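Side-chain contacts in heterokaryon incompatibility protein s (Podospora anserina, PDB 2WVQ), which governs vegetative incompatibility between fungal colonies, propagating as a prion and triggering a lethal reaction when it meets het-S from incompatible cells: residues A[181-184]-A[185-189]; A[74-78]-A[79-83]; A[161-164]-A[165-169]. The protein carries 2 engineered substitutions. All coordinates share one frame; numbering follows the deposited sequence.

Contact 1: residues A[181-184]-A[185-189]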
loop_
_atom_site.group_PDB
_atom_site.type_symbol
_atom_site.label_atom_id
_atom_site.label_comp_id
_atom_site.label_asym_id
_atom_site.label_seq_id
_atom_site.Cartn_x
_atom_site.Cartn_y
_atom_site.Cartn_z
ATOM N N GLU A 181 -9.683 -4.545 25.058
ATOM C CA GLU A 181 -8.299 -4.788 25.475
ATOM C C GLU A 181 -8.155 -6.088 26.289
ATOM O O GLU A 181 -7.406 -6.994 25.884
ATOM C CB GLU A 181 -7.702 -3.590 26.215
ATOM C CG GLU A 181 -6.232 -3.395 25.883
ATOM C CD GLU A 181 -5.405 -2.896 27.051
ATOM O OE1 GLU A 181 -5.656 -1.761 27.526
ATOM O OE2 GLU A 181 -4.484 -3.636 27.476
ATOM N N ALA A 182 -8.888 -6.176 27.405
ATOM C CA ALA A 182 -8.838 -7.333 28.314
ATOM C C ALA A 182 -9.290 -8.651 27.649
ATOM O O ALA A 182 -8.748 -9.719 27.928
ATOM C CB ALA A 182 -9.687 -7.065 29.598
ATOM N N VAL A 183 -10.315 -8.543 26.800
ATOM C CA VAL A 183 -10.841 -9.658 25.983
ATOM C C VAL A 183 -9.773 -10.255 25.037
ATOM O O VAL A 183 -9.623 -11.483 24.943
ATOM C CB VAL A 183 -12.116 -9.212 25.182
ATOM C CG1 VAL A 183 -12.500 -10.237 24.139
ATOM C CG2 VAL A 183 -13.309 -8.948 26.131
ATOM N N CYS A 184 -9.024 -9.395 24.348
ATOM C CA CYS A 184 -7.973 -9.892 23.438
ATOM C C CYS A 184 -6.836 -10.613 24.176
ATOM O O CYS A 184 -6.303 -11.621 23.696
ATOM C CB CYS A 184 -7.425 -8.783 22.539
ATOM S SG CYS A 184 -8.599 -8.238 21.294
ATOM N N HIS A 185 -6.488 -10.121 25.358
ATOM C CA HIS A 185 -5.495 -10.796 26.189
ATOM C C HIS A 185 -5.921 -12.215 26.570
ATOM O O HIS A 185 -5.139 -13.147 26.380
ATOM C CB HIS A 185 -5.129 -9.954 27.410
ATOM C CG HIS A 185 -4.230 -8.796 27.090
ATOM N ND1 HIS A 185 -3.138 -8.907 26.252
ATOM C CD2 HIS A 185 -4.247 -7.510 27.515
ATOM C CE1 HIS A 185 -2.535 -7.736 26.160
ATOM N NE2 HIS A 185 -3.190 -6.870 26.914
ATOM N N LYS A 186 -7.151 -12.378 27.082
ATOM C CA LYS A 186 -7.698 -13.722 27.432
ATOM C C LYS A 186 -7.683 -14.695 26.245
ATOM O O LYS A 186 -7.311 -15.862 26.363
ATOM C CB LYS A 186 -9.111 -13.628 28.045
ATOM C CG LYS A 186 -9.087 -13.377 29.549
ATOM C CD LYS A 186 -10.471 -13.549 30.219
ATOM C CE LYS A 186 -10.542 -14.817 31.116
ATOM N NZ LYS A 186 -10.078 -16.064 30.380
ATOM N N LEU A 187 -8.083 -14.181 25.093
ATOM C CA LEU A 187 -8.151 -14.948 23.879
ATOM C C LEU A 187 -6.785 -15.483 23.437
ATOM O O LEU A 187 -6.683 -16.649 23.057
ATOM C CB LEU A 187 -8.786 -14.075 22.808
ATOM C CG LEU A 187 -10.222 -14.320 22.315
ATOM C CD1 LEU A 187 -11.111 -15.343 23.060
ATOM C CD2 LEU A 187 -10.895 -13.012 22.121
ATOM N N ALA A 188 -5.752 -14.637 23.524
ATOM C CA ALA A 188 -4.364 -14.995 23.201
ATOM C C ALA A 188 -3.826 -15.997 24.228
ATOM O O ALA A 188 -2.958 -16.807 23.916
ATOM C CB ALA A 188 -3.497 -13.753 23.178
ATOM N N GLU A 189 -4.352 -15.945 25.460
ATOM C CA GLU A 189 -3.948 -16.884 26.515
ATOM C C GLU A 189 -4.506 -18.273 26.188
ATOM O O GLU A 189 -3.785 -19.275 26.265
ATOM C CB GLU A 189 -4.423 -16.410 27.885
ATOM C CG GLU A 189 -3.587 -15.268 28.478
ATOM C CD GLU A 189 -4.142 -14.732 29.803
ATOM O OE1 GLU A 189 -5.132 -15.298 30.350
ATOM O OE2 GLU A 189 -3.569 -13.733 30.315
#

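Contact 2: residues A[74-78]-A[79-83]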
loop_
_atom_site.group_PDB
_atom_site.type_symbol
_atom_site.label_atom_id
_atom_site.label_comp_id
_atom_site.label_asym_id
_atom_site.label_seq_id
_atom_site.Cartn_x
_atom_site.Cartn_y
_atom_site.Cartn_z
ATOM N N ASP A 74 -25.356 -2.863 5.610
ATOM C CA ASP A 74 -24.536 -2.320 4.523
ATOM C C ASP A 74 -24.248 -0.834 4.707
ATOM O O ASP A 74 -23.290 -0.308 4.140
ATOM C CB ASP A 74 -25.177 -2.579 3.159
ATOM C CG ASP A 74 -24.149 -2.714 2.186
ATOM N N ALA A 75 -25.068 -0.172 5.519
ATOM C CA ALA A 75 -24.891 1.246 5.815
ATOM C C ALA A 75 -24.901 1.525 7.326
ATOM O O ALA A 75 -25.848 2.141 7.829
ATOM C CB ALA A 75 -25.968 2.069 5.106
ATOM N N PRO A 76 -23.837 1.103 8.048
ATOM C CA PRO A 76 -23.783 1.267 9.509
ATOM C C PRO A 76 -23.708 2.738 9.918
ATOM O O PRO A 76 -23.191 3.572 9.158
ATOM C CB PRO A 76 -22.491 0.547 9.897
ATOM C CG PRO A 76 -21.632 0.623 8.665
ATOM C CD PRO A 76 -22.595 0.487 7.524
ATOM N N THR A 77 -24.230 3.062 11.095
ATOM C CA THR A 77 -24.320 4.467 11.508
ATOM C C THR A 77 -23.278 4.820 12.568
ATOM O O THR A 77 -22.765 5.950 12.609
ATOM C CB THR A 77 -25.756 4.868 11.951
ATOM O OG1 THR A 77 -26.256 3.953 12.938
ATOM C CG2 THR A 77 -26.698 4.871 10.742
ATOM N N ASP A 78 -22.954 3.824 13.387
ATOM C CA ASP A 78 -21.962 3.923 14.443
ATOM C C ASP A 78 -20.566 4.306 13.935
ATOM O O ASP A 78 -20.059 3.684 12.991
ATOM C CB ASP A 78 -21.883 2.570 15.120
ATOM C CG ASP A 78 -21.491 2.671 16.550
ATOM O OD1 ASP A 78 -22.393 2.478 17.417
ATOM O OD2 ASP A 78 -20.300 2.934 16.811
ATOM N N LYS A 79 -19.946 5.308 14.565
ATOM C CA LYS A 79 -18.623 5.773 14.154
ATOM C C LYS A 79 -17.643 4.601 14.128
ATOM O O LYS A 79 -16.970 4.393 13.122
ATOM C CB LYS A 79 -18.100 6.910 15.051
ATOM C CG LYS A 79 -18.653 8.326 14.732
ATOM C CD LYS A 79 -17.542 9.379 14.801
ATOM C CE LYS A 79 -18.070 10.802 14.649
ATOM N NZ LYS A 79 -18.518 11.161 13.256
ATOM N N SER A 80 -17.599 3.813 15.207
ATOM C CA SER A 80 -16.656 2.711 15.323
ATOM C C SER A 80 -16.831 1.634 14.240
ATOM O O SER A 80 -15.853 1.057 13.760
ATOM C CB SER A 80 -16.656 2.117 16.736
ATOM O OG SER A 80 -16.249 3.105 17.688
ATOM N N VAL A 81 -18.070 1.403 13.833
ATOM C CA VAL A 81 -18.389 0.357 12.859
ATOM C C VAL A 81 -18.095 0.886 11.436
ATOM O O VAL A 81 -17.625 0.126 10.598
ATOM C CB VAL A 81 -19.864 -0.213 13.028
ATOM C CG1 VAL A 81 -20.192 -1.309 11.997
ATOM C CG2 VAL A 81 -20.075 -0.784 14.439
ATOM N N GLN A 82 -18.378 2.167 11.189
ATOM C CA GLN A 82 -17.947 2.872 9.941
ATOM C C GLN A 82 -16.430 2.838 9.773
ATOM O O GLN A 82 -15.919 2.697 8.653
ATOM C CB GLN A 82 -18.428 4.333 9.934
ATOM C CG GLN A 82 -19.944 4.518 9.885
ATOM C CD GLN A 82 -20.383 5.977 9.845
ATOM O OE1 GLN A 82 -21.510 6.272 9.466
ATOM N NE2 GLN A 82 -19.498 6.897 10.231
ATOM N N LEU A 83 -15.721 2.985 10.891
ATOM C CA LEU A 83 -14.273 2.934 10.944
ATOM C C LEU A 83 -13.747 1.552 10.619
ATOM O O LEU A 83 -12.817 1.435 9.788
ATOM C CB LEU A 83 -13.760 3.425 12.305
ATOM C CG LEU A 83 -13.500 4.887 12.653
ATOM C CD1 LEU A 83 -14.668 5.818 12.421
ATOM C CD2 LEU A 83 -13.055 5.037 14.096
#

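Contact 3: residues A[161-164]-A[165-169]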
loop_
_atom_site.group_PDB
_atom_site.type_symbol
_atom_site.label_atom_id
_atom_site.label_comp_id
_atom_site.label_asym_id
_atom_site.label_seq_id
_atom_site.Cartn_x
_atom_site.Cartn_y
_atom_site.Cartn_z
ATOM N N GLU A 161 6.845 -7.930 4.125
ATOM C CA GLU A 161 6.919 -6.907 5.172
ATOM C C GLU A 161 5.804 -5.886 5.042
ATOM O O GLU A 161 5.177 -5.534 6.046
ATOM C CB GLU A 161 8.276 -6.192 5.178
ATOM C CG GLU A 161 9.456 -7.049 5.652
ATOM C CD GLU A 161 9.236 -7.740 7.008
ATOM O OE1 GLU A 161 9.882 -8.794 7.236
ATOM O OE2 GLU A 161 8.431 -7.249 7.844
ATOM N N LYS A 162 5.544 -5.426 3.815
ATOM C CA LYS A 162 4.439 -4.488 3.570
ATOM C C LYS A 162 3.099 -5.051 4.047
ATOM O O LYS A 162 2.356 -4.334 4.668
ATOM C CB LYS A 162 4.365 -4.079 2.106
ATOM C CG LYS A 162 3.380 -2.964 1.808
ATOM C CD LYS A 162 3.976 -2.023 0.714
ATOM C CE LYS A 162 3.458 -2.357 -0.690
ATOM N NZ LYS A 162 4.481 -2.189 -1.805
ATOM N N ILE A 163 2.801 -6.314 3.748
ATOM C CA ILE A 163 1.567 -6.951 4.243
ATOM C C ILE A 163 1.553 -7.071 5.769
ATOM O O ILE A 163 0.575 -6.693 6.407
ATOM C CB ILE A 163 1.313 -8.353 3.625
ATOM C CG1 ILE A 163 1.031 -8.220 2.124
ATOM C CG2 ILE A 163 0.142 -9.099 4.404
ATOM C CD1 ILE A 163 0.625 -9.477 1.472
ATOM N N VAL A 164 2.624 -7.626 6.331
ATOM C CA VAL A 164 2.673 -7.924 7.747
ATOM C C VAL A 164 2.557 -6.651 8.575
ATOM O O VAL A 164 1.707 -6.584 9.487
ATOM C CB VAL A 164 3.940 -8.766 8.123
ATOM C CG1 VAL A 164 4.245 -8.645 9.577
ATOM C CG2 VAL A 164 3.729 -10.253 7.721
ATOM N N ASP A 165 3.370 -5.650 8.228
ATOM C CA ASP A 165 3.426 -4.355 8.889
ATOM C C ASP A 165 2.145 -3.537 8.772
ATOM O O ASP A 165 1.672 -2.974 9.760
ATOM C CB ASP A 165 4.616 -3.504 8.372
ATOM C CG ASP A 165 5.993 -4.112 8.715
ATOM O OD1 ASP A 165 7.026 -3.555 8.255
ATOM O OD2 ASP A 165 6.052 -5.145 9.434
ATOM N N GLN A 166 1.590 -3.446 7.569
ATOM C CA GLN A 166 0.317 -2.753 7.385
ATOM C C GLN A 166 -0.870 -3.477 8.047
ATOM O O GLN A 166 -1.757 -2.815 8.586
ATOM C CB GLN A 166 0.049 -2.499 5.908
ATOM C CG GLN A 166 1.026 -1.501 5.286
ATOM C CD GLN A 166 0.355 -0.562 4.308
ATOM O OE1 GLN A 166 0.851 -0.357 3.192
ATOM N NE2 GLN A 166 -0.767 0.051 4.728
ATOM N N VAL A 167 -0.896 -4.812 8.015
ATOM C CA VAL A 167 -1.986 -5.557 8.719
ATOM C C VAL A 167 -1.934 -5.312 10.228
ATOM O O VAL A 167 -2.983 -5.095 10.830
ATOM C CB VAL A 167 -2.137 -7.074 8.310
ATOM C CG1 VAL A 167 -3.157 -7.840 9.211
ATOM C CG2 VAL A 167 -2.604 -7.214 6.818
ATOM N N ALA A 168 -0.736 -5.289 10.815
ATOM C CA ALA A 168 -0.533 -5.024 12.247
ATOM C C ALA A 168 -1.050 -3.644 12.617
ATOM O O ALA A 168 -1.784 -3.497 13.601
ATOM C CB ALA A 168 0.963 -5.172 12.655
ATOM N N ARG A 169 -0.697 -2.643 11.806
ATOM C CA ARG A 169 -1.194 -1.283 11.988
ATOM C C ARG A 169 -2.712 -1.168 11.812
ATOM O O ARG A 169 -3.372 -0.459 12.562
ATOM C CB ARG A 169 -0.449 -0.256 11.100
ATOM C CG ARG A 169 1.078 -0.159 11.338
ATOM C CD ARG A 169 1.488 -0.490 12.776
ATOM N NE ARG A 169 2.642 -1.394 12.772
ATOM C CZ ARG A 169 2.921 -2.307 13.703
ATOM N NH1 ARG A 169 2.120 -2.484 14.751
ATOM N NH2 ARG A 169 4.014 -3.061 13.569
#

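Contact 1: residues A[181-184]-A[185-189]
His185 lies alongside Glu181, one turn further on in helix 181-191 of the globular domain, and the two side chains run the same way. From CB outward, the histidine first passes backbone and then side chain. His185 CB lies 3.7 Å from Ala182 O. With CG beside the backbone N and anti to the carbonyl carbon (chi1 -75°), the ring is carried back over the preceding turn, where His185 CD2 comes within 3.6 Å of Glu181 O. At the tip, His185 NE2 meets Glu181 OE2 at 3.5 Å. The oxygen reaches the ring at its edge and near its plane, while the carboxylate itself stands steeply to the imidazole, with 77° between the two planes. A protonated ring would probably be favoured beside this carboxylate. The glutamate bends at its second torsion to bring OE2 there.

A second, apolar pair follows on another side of the helix: Val183 CG1 touches Leu187 CD2 at 3.8 Å, the two branches again side by side. The backbone beneath is regular alpha-helix, with Leu187 N hydrogen-bonded to Val183 O at 3.1 Å and Ala188 N to Cys184 O at 3.1 Å. The corresponding bond from His185 N to Glu181 O is weak.

Val183 and Cys184 rest on Ala62, and Leu187 and Ala188 on Arg58, at the C-terminal end of helix 42-62. His185 and Ala188 meet Ala214 of helix 213-224, so this short helix packs against both.

Contact 2: residues A[74-78]-A[79-83]
Asp78 N-caps the long helix 79-108 in the globular domain, its carboxylate taking the backbone N-H of Ser80 in an Asx turn. The bond from Ser80 N to Asp78 OD2 spans 3.3 Å and is bent, with 136° at the hydrogen. It uses the anti lone pair of OD2, the one turned away from the other carboxylate oxygen. The carboxylate is carried forward to the first turn by a chi1 of -151°, which sets CG roughly opposite the backbone N; a negative charge there should be favoured by the helix dipole. The backbone of the same residue starts the helical pattern. Asp78 O accepts a hydrogen bond from Gln82 N at 2.9 Å, and a weak second one from Val81 N.

An apolar contact closes the turn on another side. The ring of Pro76 crosses Val81, with Pro76 CB set 3.6 Å from Val81 CG1 and Pro76 CG following at 4.1 Å from the same methyl. The other methyl, Val81 CG2, lies 3.9 Å from Asp78 CB, so one branch of the valine meets the proline and the other the capping residue. Pro76 is thereby brought onto the first turn of the helix.

Around the cap, Ser80 OG is hydrogen-bonded to Ala177 O, and Val81 also packs on Arg70 and Phe71. Lys79 reaches across the dimer to bond Leu107 O of the second subunit through NZ. Along the same turn, the aliphatic start of Gln82 leans on the capping residue, Gln82 CG being 3.2 Å from Asp78 O.

Contact 3: residues A[161-164]-A[165-169]
Ile163 and Val167 form an i, i+4 apolar pair on the inward side of helix 157-176, in the helical globular domain, while Glu161 and Asp165 bring two carboxylates together on a less buried side. In the packed half, the branched side chains lie side by side and point the same way, Ile163 CG2 being 4.1 Å from Val167 CG2. Val167 CG2 also lies 3.2 Å from Ile163 O. That oxygen, Ile163 O, accepts Val167 N at 2.9 Å. Helices 79-108 and 42-62 pack against this part: Phe95, Ala98 and Leu49 meet Ile163, Leu94 and Ala52 meet Val167, and Val164 adds contacts to Arg48 and Leu49.

The looser half is polar. In Asp165 a chi1 of -65° tucks the carboxylate back against the previous turn, leaving Asp165 CG 3.1 Å from Glu161 O. The glutamate, kinked about its CB-CG bond, crosses the aspartate, so that Glu161 OE2 and Asp165 OD2 stand 3.6 Å apart with their carboxylate planes 48° askew. Two such charges would be expected to raise the affinity of the pair for a proton.

A further side faces the dimer partner. Lys162 and Gln166 run alongside one another, and the amide oxygen of Gln166 accepts a hydrogen bond from Lys162 NZ of the second subunit. Within its own chain, Gln166 OE1 also rests 3.9 Å from Lys162 CG.

How the contacts relate
From the N terminus, contact 2 comes first, then contact 3, then contact 1. All are local turns arranged in series: none closes a long loop, and none nests within or crosses another. Their centres are about 21 to 24 Å apart and no two touch. Contact 2 turns the loop after helix 42-62 into helix 79-108, which further along packs on the inward side of contact 3. Helix 42-62 is shared by contacts 3 and 1, so it joins the two consecutive helices 157-176 and 181-191. Contact 2 also reaches the connection between those helices at Ala177. Contacts 2 and 3 both meet the second subunit, whereas contact 1 is not touched by it.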